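Local coordinates for protein mediator of RNA polymerase II transcription subunit 6 (Schizosaccharomyces pombe, PDB 4H61) that serves as a subunit of the Mediator complex, the coactivator that conveys signals from gene-specific regulators to the RNA polymerase II transcription machinery, at residues E26-Y31 against F82-Q87; E30-S35 against T101-C106; P36-K41 against I71-I76; Q89-L92 against E96-P99. One frame throughout, in Å; residues are numbered along the deposited sequence.

Contact 1: E26-Y31 against F82-Q87; sequences ENVLEY and FLWVIQ
Val28 and Leu29, in the first turn of helix 28-33, lie over Trp84 and Ile86 of strand 83-91, with 7.7 Å between the CA atoms of Val28 and Trp84. Val28 points toward the strand and uses both of its methyls. CG2 reaches the CB of Trp84 at 4.1 Å, while CG1 sits 4.2 Å above one face of the indole, displaced toward the rim. Trp84 turns its CG away from its own carbonyl carbon (chi1 -69°), which brings the ring out beneath that methyl; its NE1 is hydrogen-bonded to Thr25 OG1, just ahead of the helix, so the one polar atom of the indole has a partner. Leu29 starts off to one side, but its CD1 comes round to the CD1 of Ile86, 3.6 Å away, and the two aliphatic chains meet at a slant. A beta-branched isoleucine suits the strand, and Ile86 presents CD1 and CG2 to the same leucine methyl. Between the two segments the contact is wholly apolar, held by dispersion and buried surface; the directional bond lies beside it, at Thr25.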
# COMPACT_ATOMS: atom_id res chain seq x y z
N GLU A 26 -10.80 2.18 -6.69
CA GLU A 26 -11.15 3.47 -6.11
C GLU A 26 -11.22 3.45 -4.59
O GLU A 26 -10.91 4.45 -3.95
CB GLU A 26 -12.50 3.95 -6.67
CG GLU A 26 -12.46 4.47 -8.10
CD GLU A 26 -12.42 3.37 -9.15
OE1 GLU A 26 -12.48 2.18 -8.78
OE2 GLU A 26 -12.34 3.70 -10.36
N ASN A 27 -11.64 2.32 -4.01
CA ASN A 27 -11.87 2.26 -2.57
C ASN A 27 -11.21 1.11 -1.79
O ASN A 27 -11.32 1.05 -0.56
CB ASN A 27 -13.38 2.30 -2.26
CG ASN A 27 -14.13 1.12 -2.84
OD1 ASN A 27 -13.54 0.10 -3.20
ND2 ASN A 27 -15.45 1.25 -2.94
N VAL A 28 -10.51 0.22 -2.49
CA VAL A 28 -9.89 -0.93 -1.84
C VAL A 28 -8.95 -0.55 -0.68
O VAL A 28 -8.92 -1.22 0.35
CB VAL A 28 -9.15 -1.82 -2.86
CG1 VAL A 28 -8.08 -1.03 -3.58
CG2 VAL A 28 -8.53 -3.02 -2.18
N LEU A 29 -8.20 0.53 -0.84
CA LEU A 29 -7.27 0.98 0.19
C LEU A 29 -8.03 1.44 1.43
O LEU A 29 -7.52 1.34 2.54
CB LEU A 29 -6.41 2.13 -0.34
CG LEU A 29 -4.89 1.97 -0.31
CD1 LEU A 29 -4.51 0.50 -0.35
CD2 LEU A 29 -4.24 2.74 -1.47
N GLU A 30 -9.24 1.95 1.23
CA GLU A 30 -10.04 2.38 2.37
C GLU A 30 -10.50 1.16 3.14
O GLU A 30 -10.53 1.16 4.37
CB GLU A 30 -11.24 3.20 1.90
CG GLU A 30 -12.02 3.84 3.04
CD GLU A 30 -12.92 4.96 2.55
OE1 GLU A 30 -12.55 5.62 1.55
OE2 GLU A 30 -13.98 5.19 3.17
N TYR A 31 -10.86 0.12 2.39
CA TYR A 31 -11.21 -1.18 2.96
C TYR A 31 -10.07 -1.67 3.82
O TYR A 31 -10.26 -2.05 4.99
CB TYR A 31 -11.45 -2.17 1.82
CG TYR A 31 -11.95 -3.54 2.22
CD1 TYR A 31 -13.00 -3.68 3.12
CD2 TYR A 31 -11.40 -4.69 1.67
CE1 TYR A 31 -13.48 -4.94 3.48
CE2 TYR A 31 -11.87 -5.95 2.01
CZ TYR A 31 -12.91 -6.07 2.91
OH TYR A 31 -13.36 -7.33 3.25
N PHE A 82 -11.84 -9.29 -8.51
CA PHE A 82 -11.48 -10.34 -7.56
C PHE A 82 -10.27 -10.02 -6.68
O PHE A 82 -10.32 -10.23 -5.46
CB PHE A 82 -11.30 -11.69 -8.26
CG PHE A 82 -12.59 -12.38 -8.59
CD1 PHE A 82 -13.81 -11.82 -8.22
CD2 PHE A 82 -12.60 -13.59 -9.27
CE1 PHE A 82 -15.01 -12.46 -8.52
CE2 PHE A 82 -13.79 -14.23 -9.58
CZ PHE A 82 -15.00 -13.66 -9.20
N LEU A 83 -9.18 -9.53 -7.26
CA LEU A 83 -8.03 -9.23 -6.42
C LEU A 83 -7.36 -7.88 -6.62
O LEU A 83 -7.40 -7.29 -7.70
CB LEU A 83 -7.00 -10.37 -6.40
CG LEU A 83 -6.05 -10.76 -7.54
CD1 LEU A 83 -5.12 -9.65 -7.97
CD2 LEU A 83 -5.21 -11.93 -7.07
N TRP A 84 -6.73 -7.42 -5.54
CA TRP A 84 -5.81 -6.30 -5.58
C TRP A 84 -4.68 -6.69 -4.66
O TRP A 84 -4.89 -7.41 -3.69
CB TRP A 84 -6.47 -5.02 -5.09
CG TRP A 84 -7.53 -4.50 -6.00
CD1 TRP A 84 -7.38 -3.55 -6.97
CD2 TRP A 84 -8.90 -4.91 -6.04
NE1 TRP A 84 -8.57 -3.33 -7.60
CE2 TRP A 84 -9.52 -4.15 -7.05
CE3 TRP A 84 -9.66 -5.83 -5.32
CZ2 TRP A 84 -10.87 -4.29 -7.36
CZ3 TRP A 84 -11.00 -5.97 -5.62
CH2 TRP A 84 -11.59 -5.21 -6.64
N VAL A 85 -3.47 -6.22 -4.96
CA VAL A 85 -2.32 -6.50 -4.12
C VAL A 85 -1.73 -5.21 -3.58
O VAL A 85 -1.46 -4.27 -4.34
CB VAL A 85 -1.24 -7.28 -4.88
CG1 VAL A 85 0.00 -7.46 -4.00
CG2 VAL A 85 -1.78 -8.62 -5.34
N ILE A 86 -1.53 -5.18 -2.26
CA ILE A 86 -1.11 -3.97 -1.57
C ILE A 86 0.26 -4.17 -0.95
O ILE A 86 0.55 -5.25 -0.44
CB ILE A 86 -2.12 -3.60 -0.47
CG1 ILE A 86 -3.48 -3.29 -1.09
CG2 ILE A 86 -1.62 -2.43 0.36
CD1 ILE A 86 -4.56 -3.08 -0.08
N GLN A 87 1.10 -3.14 -1.01
CA GLN A 87 2.44 -3.22 -0.45
C GLN A 87 2.66 -2.17 0.63
O GLN A 87 2.41 -0.98 0.42
CB GLN A 87 3.47 -3.04 -1.55
CG GLN A 87 4.85 -2.69 -1.06
CD GLN A 87 5.86 -2.67 -2.19
OE1 GLN A 87 5.97 -3.63 -2.95
NE2 GLN A 87 6.60 -1.56 -2.31

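Contact 2: E30-S35 against T101-C106; sequences EYFSQS and TVYFVC
Phe32 drives the edge of its ring into one face of Tyr103, with CZ 3.8 Å above the tyrosine plane and over the ring centre. The pair is a T-shaped (edge-to-face) stack, with centroids 5.0 Å apart and planes at 69°. Phe32 can reach so far because its CG stands opposite the backbone N (chi1 -175°), which carries the phenyl group straight off helix 28-33 toward strand 97-106. CE1 and CZ do the touching, CE1 approaching Tyr103 CG at 3.8 Å. The other face of the tyrosine is met within its own strand by Thr101 OG1, so the ring lies between a hydroxyl and an aromatic edge. With an alanine in place of Tyr103, Phe32 CE1 and CZ would probably lose the aromatic face they rest on, leaving a gap between helix and strand and the phenyl group freer to tilt.

One residue earlier on the helix, Tyr31 meets Val105: CD2 lies 4.1 Å from CG1, and the methyl comes to the ring edge, near its plane. The phenol end runs past the valine to hydrogen-bond Glu108 O and Met13 N, so Tyr31 suits a place where a flat apolar flank must end in a polar group. Further along, Phe32 O accepts from both the backbone N and the OG of Ser35, the latter bond 2.7 Å long and in the carbonyl plane on a lone pair. The chemistry divides accordingly: an edge-to-face aromatic pair and an apolar ring-methyl contact join helix to sheet, while the serine hydroxyl gives a backbone carbonyl a second donor.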
# COMPACT_ATOMS: atom_id res chain seq x y z
N GLU A 30 -9.24 1.95 1.23
CA GLU A 30 -10.04 2.38 2.37
C GLU A 30 -10.50 1.16 3.14
O GLU A 30 -10.53 1.16 4.37
CB GLU A 30 -11.24 3.20 1.90
CG GLU A 30 -12.02 3.84 3.04
CD GLU A 30 -12.92 4.96 2.55
OE1 GLU A 30 -12.55 5.62 1.55
OE2 GLU A 30 -13.98 5.19 3.17
N TYR A 31 -10.86 0.12 2.39
CA TYR A 31 -11.21 -1.18 2.96
C TYR A 31 -10.07 -1.67 3.82
O TYR A 31 -10.26 -2.05 4.99
CB TYR A 31 -11.45 -2.17 1.82
CG TYR A 31 -11.95 -3.54 2.22
CD1 TYR A 31 -13.00 -3.68 3.12
CD2 TYR A 31 -11.40 -4.69 1.67
CE1 TYR A 31 -13.48 -4.94 3.48
CE2 TYR A 31 -11.87 -5.95 2.01
CZ TYR A 31 -12.91 -6.07 2.91
OH TYR A 31 -13.36 -7.33 3.25
N PHE A 32 -8.88 -1.65 3.24
CA PHE A 32 -7.67 -2.09 3.91
C PHE A 32 -7.48 -1.33 5.22
O PHE A 32 -6.99 -1.89 6.20
CB PHE A 32 -6.46 -1.90 2.99
CG PHE A 32 -5.18 -2.43 3.55
CD1 PHE A 32 -4.86 -3.77 3.42
CD2 PHE A 32 -4.29 -1.58 4.20
CE1 PHE A 32 -3.67 -4.27 3.93
CE2 PHE A 32 -3.09 -2.06 4.72
CZ PHE A 32 -2.79 -3.40 4.60
N SER A 33 -7.90 -0.07 5.24
CA SER A 33 -7.74 0.79 6.43
C SER A 33 -8.53 0.34 7.65
O SER A 33 -8.18 0.69 8.78
CB SER A 33 -8.11 2.23 6.09
OG SER A 33 -7.21 2.74 5.13
N GLN A 34 -9.61 -0.40 7.45
CA GLN A 34 -10.42 -0.85 8.56
C GLN A 34 -9.90 -2.18 9.12
O GLN A 34 -10.46 -2.74 10.06
CB GLN A 34 -11.89 -0.97 8.13
CG GLN A 34 -12.49 0.33 7.60
CD GLN A 34 -12.67 1.40 8.68
OE1 GLN A 34 -13.22 1.15 9.75
NE2 GLN A 34 -12.21 2.61 8.39
N SER A 35 -8.80 -2.66 8.54
CA SER A 35 -8.27 -3.98 8.89
C SER A 35 -7.09 -3.84 9.84
O SER A 35 -6.45 -2.78 9.90
CB SER A 35 -7.83 -4.71 7.62
OG SER A 35 -6.52 -4.31 7.24
N THR A 101 6.23 -5.43 3.69
CA THR A 101 5.38 -6.61 3.54
C THR A 101 4.35 -6.42 2.42
O THR A 101 4.06 -5.28 2.01
CB THR A 101 4.71 -7.04 4.88
OG1 THR A 101 3.30 -7.26 4.69
CG2 THR A 101 4.90 -6.00 5.96
N VAL A 102 3.81 -7.51 1.89
CA VAL A 102 2.73 -7.39 0.91
C VAL A 102 1.49 -8.21 1.28
O VAL A 102 1.60 -9.27 1.90
CB VAL A 102 3.19 -7.63 -0.57
CG1 VAL A 102 4.69 -7.90 -0.65
CG2 VAL A 102 2.40 -8.73 -1.24
N TYR A 103 0.32 -7.70 0.92
CA TYR A 103 -0.94 -8.29 1.34
C TYR A 103 -1.80 -8.58 0.13
O TYR A 103 -1.72 -7.88 -0.88
CB TYR A 103 -1.70 -7.34 2.28
CG TYR A 103 -0.84 -6.66 3.32
CD1 TYR A 103 0.02 -5.62 2.98
CD2 TYR A 103 -0.89 -7.05 4.66
CE1 TYR A 103 0.80 -5.00 3.92
CE2 TYR A 103 -0.11 -6.43 5.62
CZ TYR A 103 0.74 -5.40 5.24
OH TYR A 103 1.53 -4.76 6.16
N PHE A 104 -2.63 -9.61 0.24
CA PHE A 104 -3.61 -9.90 -0.80
C PHE A 104 -5.01 -9.49 -0.36
O PHE A 104 -5.39 -9.68 0.79
CB PHE A 104 -3.59 -11.38 -1.16
CG PHE A 104 -2.34 -11.81 -1.85
CD1 PHE A 104 -1.53 -10.88 -2.48
CD2 PHE A 104 -1.96 -13.15 -1.89
CE1 PHE A 104 -0.37 -11.26 -3.13
CE2 PHE A 104 -0.80 -13.55 -2.53
CZ PHE A 104 -0.01 -12.60 -3.15
N VAL A 105 -5.75 -8.90 -1.28
CA VAL A 105 -7.17 -8.67 -1.08
C VAL A 105 -7.88 -9.53 -2.10
O VAL A 105 -8.18 -9.10 -3.22
CB VAL A 105 -7.55 -7.18 -1.26
CG1 VAL A 105 -8.98 -6.94 -0.82
CG2 VAL A 105 -6.61 -6.30 -0.45
N CYS A 106 -8.12 -10.78 -1.72
CA CYS A 106 -8.68 -11.76 -2.63
C CYS A 106 -10.10 -12.11 -2.20
O CYS A 106 -10.31 -12.64 -1.10
CB CYS A 106 -7.81 -13.01 -2.63
SG CYS A 106 -8.13 -14.15 -3.98

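Contact 3: P36-K41 against I71-I76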
# COMPACT_ATOMS: atom_id res chain seq x y z
N PRO A 36 -6.78 -4.91 10.59
CA PRO A 36 -5.64 -4.90 11.52
C PRO A 36 -4.27 -4.91 10.85
O PRO A 36 -3.25 -4.97 11.53
CB PRO A 36 -5.83 -6.18 12.34
CG PRO A 36 -6.72 -7.05 11.52
CD PRO A 36 -7.61 -6.12 10.74
N PHE A 37 -4.24 -4.88 9.52
CA PHE A 37 -2.97 -4.81 8.80
C PHE A 37 -2.59 -3.35 8.59
O PHE A 37 -1.41 -3.00 8.38
CB PHE A 37 -3.07 -5.56 7.47
CG PHE A 37 -3.43 -7.01 7.62
CD1 PHE A 37 -2.54 -7.90 8.21
CD2 PHE A 37 -4.67 -7.49 7.20
CE1 PHE A 37 -2.86 -9.24 8.37
CE2 PHE A 37 -5.00 -8.84 7.34
CZ PHE A 37 -4.10 -9.71 7.93
N TYR A 38 -3.59 -2.49 8.68
CA TYR A 38 -3.38 -1.06 8.51
C TYR A 38 -2.54 -0.51 9.67
O TYR A 38 -2.55 -1.07 10.75
CB TYR A 38 -4.73 -0.36 8.43
CG TYR A 38 -4.66 1.10 8.08
CD1 TYR A 38 -4.09 1.53 6.89
CD2 TYR A 38 -5.16 2.07 8.95
CE1 TYR A 38 -4.01 2.87 6.57
CE2 TYR A 38 -5.09 3.41 8.63
CZ TYR A 38 -4.52 3.81 7.44
OH TYR A 38 -4.46 5.14 7.12
N SER A 39 -1.81 0.55 9.42
CA SER A 39 -1.01 1.19 10.46
C SER A 39 -1.25 2.68 10.47
O SER A 39 -1.01 3.37 9.47
CB SER A 39 0.47 0.95 10.22
OG SER A 39 1.20 1.96 10.88
N HIS A 40 -1.71 3.20 11.60
CA HIS A 40 -2.05 4.60 11.68
C HIS A 40 -0.83 5.52 11.70
O HIS A 40 -0.97 6.74 11.70
CB HIS A 40 -2.97 4.85 12.87
CG HIS A 40 -4.33 4.24 12.72
ND1 HIS A 40 -4.58 2.91 12.99
CD2 HIS A 40 -5.51 4.77 12.32
CE1 HIS A 40 -5.86 2.65 12.76
NE2 HIS A 40 -6.45 3.77 12.36
N LYS A 41 0.37 4.94 11.71
CA LYS A 41 1.61 5.71 11.59
C LYS A 41 1.85 6.13 10.14
O LYS A 41 2.73 6.94 9.86
CB LYS A 41 2.82 4.88 12.06
CG LYS A 41 2.77 4.41 13.51
CD LYS A 41 3.94 3.47 13.81
CE LYS A 41 4.09 3.19 15.31
NZ LYS A 41 2.93 2.45 15.90
N ILE A 71 6.21 5.13 6.62
CA ILE A 71 5.37 3.99 6.22
C ILE A 71 4.29 4.39 5.20
O ILE A 71 3.61 5.41 5.36
CB ILE A 71 4.68 3.34 7.45
CG1 ILE A 71 5.73 2.85 8.45
CG2 ILE A 71 3.79 2.19 7.03
CD1 ILE A 71 6.80 2.02 7.85
N GLN A 72 4.15 3.59 4.14
CA GLN A 72 3.17 3.88 3.10
C GLN A 72 2.52 2.60 2.63
O GLN A 72 3.14 1.53 2.64
CB GLN A 72 3.81 4.59 1.90
CG GLN A 72 4.54 5.88 2.23
CD GLN A 72 5.00 6.66 0.98
OE1 GLN A 72 5.27 6.08 -0.08
NE2 GLN A 72 5.08 7.98 1.12
N PHE A 73 1.26 2.71 2.21
CA PHE A 73 0.56 1.60 1.59
C PHE A 73 0.18 1.98 0.16
O PHE A 73 -0.43 3.03 -0.07
CB PHE A 73 -0.69 1.24 2.38
CG PHE A 73 -0.39 0.72 3.76
CD1 PHE A 73 -0.08 -0.62 3.96
CD2 PHE A 73 -0.41 1.58 4.85
CE1 PHE A 73 0.21 -1.09 5.22
CE2 PHE A 73 -0.12 1.11 6.13
CZ PHE A 73 0.18 -0.23 6.32
N VAL A 74 0.54 1.14 -0.79
CA VAL A 74 0.21 1.41 -2.18
C VAL A 74 -0.33 0.17 -2.85
O VAL A 74 -0.05 -0.96 -2.43
CB VAL A 74 1.44 1.94 -2.98
CG1 VAL A 74 2.03 3.17 -2.31
CG2 VAL A 74 2.49 0.85 -3.12
N ILE A 75 -1.12 0.38 -3.89
CA ILE A 75 -1.62 -0.71 -4.72
C ILE A 75 -0.60 -0.98 -5.81
O ILE A 75 -0.18 -0.07 -6.52
CB ILE A 75 -2.97 -0.32 -5.34
CG1 ILE A 75 -3.97 0.02 -4.23
CG2 ILE A 75 -3.47 -1.44 -6.25
CD1 ILE A 75 -5.21 0.70 -4.73
N ILE A 76 -0.19 -2.24 -5.93
CA ILE A 76 0.83 -2.60 -6.91
C ILE A 76 0.35 -3.64 -7.91
O ILE A 76 1.10 -4.05 -8.79
CB ILE A 76 2.12 -3.12 -6.24
CG1 ILE A 76 1.85 -4.48 -5.58
CG2 ILE A 76 2.64 -2.10 -5.24
CD1 ILE A 76 3.03 -5.02 -4.81
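Phe73, near the start of strand 70-79 at the margin of the antiparallel four-stranded sheet, receives the loop 36-41, which joins helix 28-33 to helix 43-53 and contains an ST turn. The aromatic contact is with Tyr38. The two rings lie obliquely, centroids 5.7 Å apart and planes at 36°, and CD1 of Tyr38 comes within 4.1 Å of Phe73 CE2. Tyr38 carries its CG opposite the backbone N (chi1 -173°), which sets one flank of the ring by Phe73, while its hydroxyl is hydrogen-bonded to Glu45 OE1 of helix 43-53; a tyrosine therefore serves both an apolar neighbour and a charged one.

The second kind of contact sets the ring against the loop backbone. Phe37 O is 3.8 Å from Phe73 CZ, and Ser39 N is 3.7 Å from CE2, without any hydrogen bond across the segments. Ser39 also lays its CB beside the same end of the ring. A large flat side chain fits here because it touches three successive loop residues at once, and Phe32 meets it as well; a serine in its place would probably open a gap under the loop and leave Tyr38 without its aromatic neighbour.

Within the loop, one polar bond shapes the backbone: the small hydroxyl of Ser39 forms the ST turn, its OG accepting from the backbone N of Lys41 at 3.2 Å with an N-H...O angle of 146°.

Contact 4: Q89-L92 against E96-P99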
# COMPACT_ATOMS: atom_id res chain seq x y z
N GLN A 89 5.41 -0.17 2.57
CA GLN A 89 6.78 0.22 2.25
C GLN A 89 7.24 1.41 3.10
O GLN A 89 6.43 2.23 3.53
CB GLN A 89 6.89 0.58 0.77
CG GLN A 89 6.35 1.97 0.42
CD GLN A 89 6.09 2.15 -1.06
OE1 GLN A 89 6.07 1.19 -1.83
NE2 GLN A 89 5.89 3.40 -1.48
N ASN A 90 8.53 1.48 3.37
CA ASN A 90 9.07 2.64 4.03
C ASN A 90 9.73 3.52 2.99
O ASN A 90 10.75 3.16 2.42
CB ASN A 90 10.08 2.25 5.09
CG ASN A 90 10.67 3.46 5.80
OD1 ASN A 90 10.05 4.53 5.86
ND2 ASN A 90 11.87 3.30 6.34
N ARG A 91 9.14 4.68 2.73
CA ARG A 91 9.69 5.56 1.70
C ARG A 91 10.80 6.43 2.27
O ARG A 91 10.58 7.24 3.17
CB ARG A 91 8.58 6.41 1.09
CG ARG A 91 9.08 7.44 0.12
CD ARG A 91 8.01 7.80 -0.90
NE ARG A 91 8.63 7.91 -2.21
CZ ARG A 91 8.36 7.12 -3.23
NH1 ARG A 91 7.45 6.16 -3.12
NH2 ARG A 91 8.99 7.30 -4.39
N LEU A 92 12.00 6.26 1.73
CA LEU A 92 13.19 6.95 2.26
C LEU A 92 13.27 8.36 1.74
O LEU A 92 13.67 9.27 2.46
CB LEU A 92 14.46 6.18 1.90
CG LEU A 92 14.89 5.00 2.79
CD1 LEU A 92 13.71 4.24 3.38
CD2 LEU A 92 15.76 4.06 1.98
N GLU A 96 13.58 6.56 -3.42
CA GLU A 96 13.81 5.26 -2.80
C GLU A 96 12.69 4.81 -1.89
O GLU A 96 12.04 5.61 -1.21
CB GLU A 96 15.14 5.23 -2.06
CG GLU A 96 16.35 5.27 -2.97
CD GLU A 96 17.63 4.87 -2.25
OE1 GLU A 96 18.72 5.16 -2.79
OE2 GLU A 96 17.53 4.26 -1.16
N VAL A 97 12.47 3.50 -1.88
CA VAL A 97 11.42 2.89 -1.10
C VAL A 97 11.91 1.52 -0.63
O VAL A 97 12.59 0.81 -1.37
CB VAL A 97 10.16 2.76 -1.97
CG1 VAL A 97 9.38 1.51 -1.64
CG2 VAL A 97 9.30 4.00 -1.82
N LYS A 98 11.59 1.15 0.61
CA LYS A 98 11.95 -0.18 1.08
C LYS A 98 10.69 -1.00 1.34
O LYS A 98 9.90 -0.68 2.22
CB LYS A 98 12.83 -0.13 2.33
CG LYS A 98 13.25 -1.50 2.81
CD LYS A 98 14.08 -1.43 4.09
CE LYS A 98 14.44 -2.83 4.59
NZ LYS A 98 13.23 -3.66 4.84
N PRO A 99 10.49 -2.05 0.55
CA PRO A 99 9.32 -2.91 0.69
C PRO A 99 9.39 -3.67 2.01
O PRO A 99 10.42 -4.27 2.30
CB PRO A 99 9.44 -3.88 -0.48
CG PRO A 99 10.37 -3.20 -1.45
CD PRO A 99 11.33 -2.44 -0.60
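Gln89 turns its CG between its backbone N and carbonyl carbon (chi1 78°) and then runs extended, which lays the carboxamide along Val97; Arg91 instead sends CG away from its backbone N (chi1 175°) and bends further out, bringing its guanidinium back over the same valine. Val97 is therefore shared: CG1 faces the Gln89 amide, with CD 3.4 Å away, and CG2 lies over one face of the Arg91 guanidinium. The polar ends look elsewhere, Gln89 OE1 to Gln87 NE2 and NE2 to Gln72 OE1, Arg91 NE to Asn93 O. These residues belong to the antiparallel hairpin of strands 83-91 and 97-106, whose local axes run at 166°. Asn90 and Lys98 form its hydrogen-bonded pair, Asn90 N giving to Lys98 O at 2.8 Å and Lys98 N to Asn90 O at 2.8 Å; Gln89 with Pro99 and Arg91 with Val97 are non-hydrogen-bonded pairs. A proline, lacking an N-H, suits such a position. Val97 and Pro99 also pack on Leu125 of helix 115-135. Nearer the turn, Leu92 N bonds to Glu96 O at 3.0 Å, the donor well above the carbonyl plane, and the leucine CD2 passes 3.6 Å from Glu96 OE2, while OE1 forms a salt bridge with Lys133.

All four contacts involve one antiparallel sheet, in the order 70-79, 83-91, 97-106, 109-112. Contacts 1 and 2 lie about 6 Å apart between centres and share helix 28-33, which spans two neighbouring strands; their strands are joined by backbone bonds such as Ile86 O to Tyr103 N. Contact 3, about 8 Å from contact 2 between centres, packs the loop that follows that helix on strand 70-79, and Phe32 meets Phe73 between them. It is nested within the loops that contacts 1 and 2 close. Contact 4, about 19 Å from contact 1 between centres, binds the hairpin end on the side carrying helix 115-135. The sheet thus joins early and late parts of the Med6 chain.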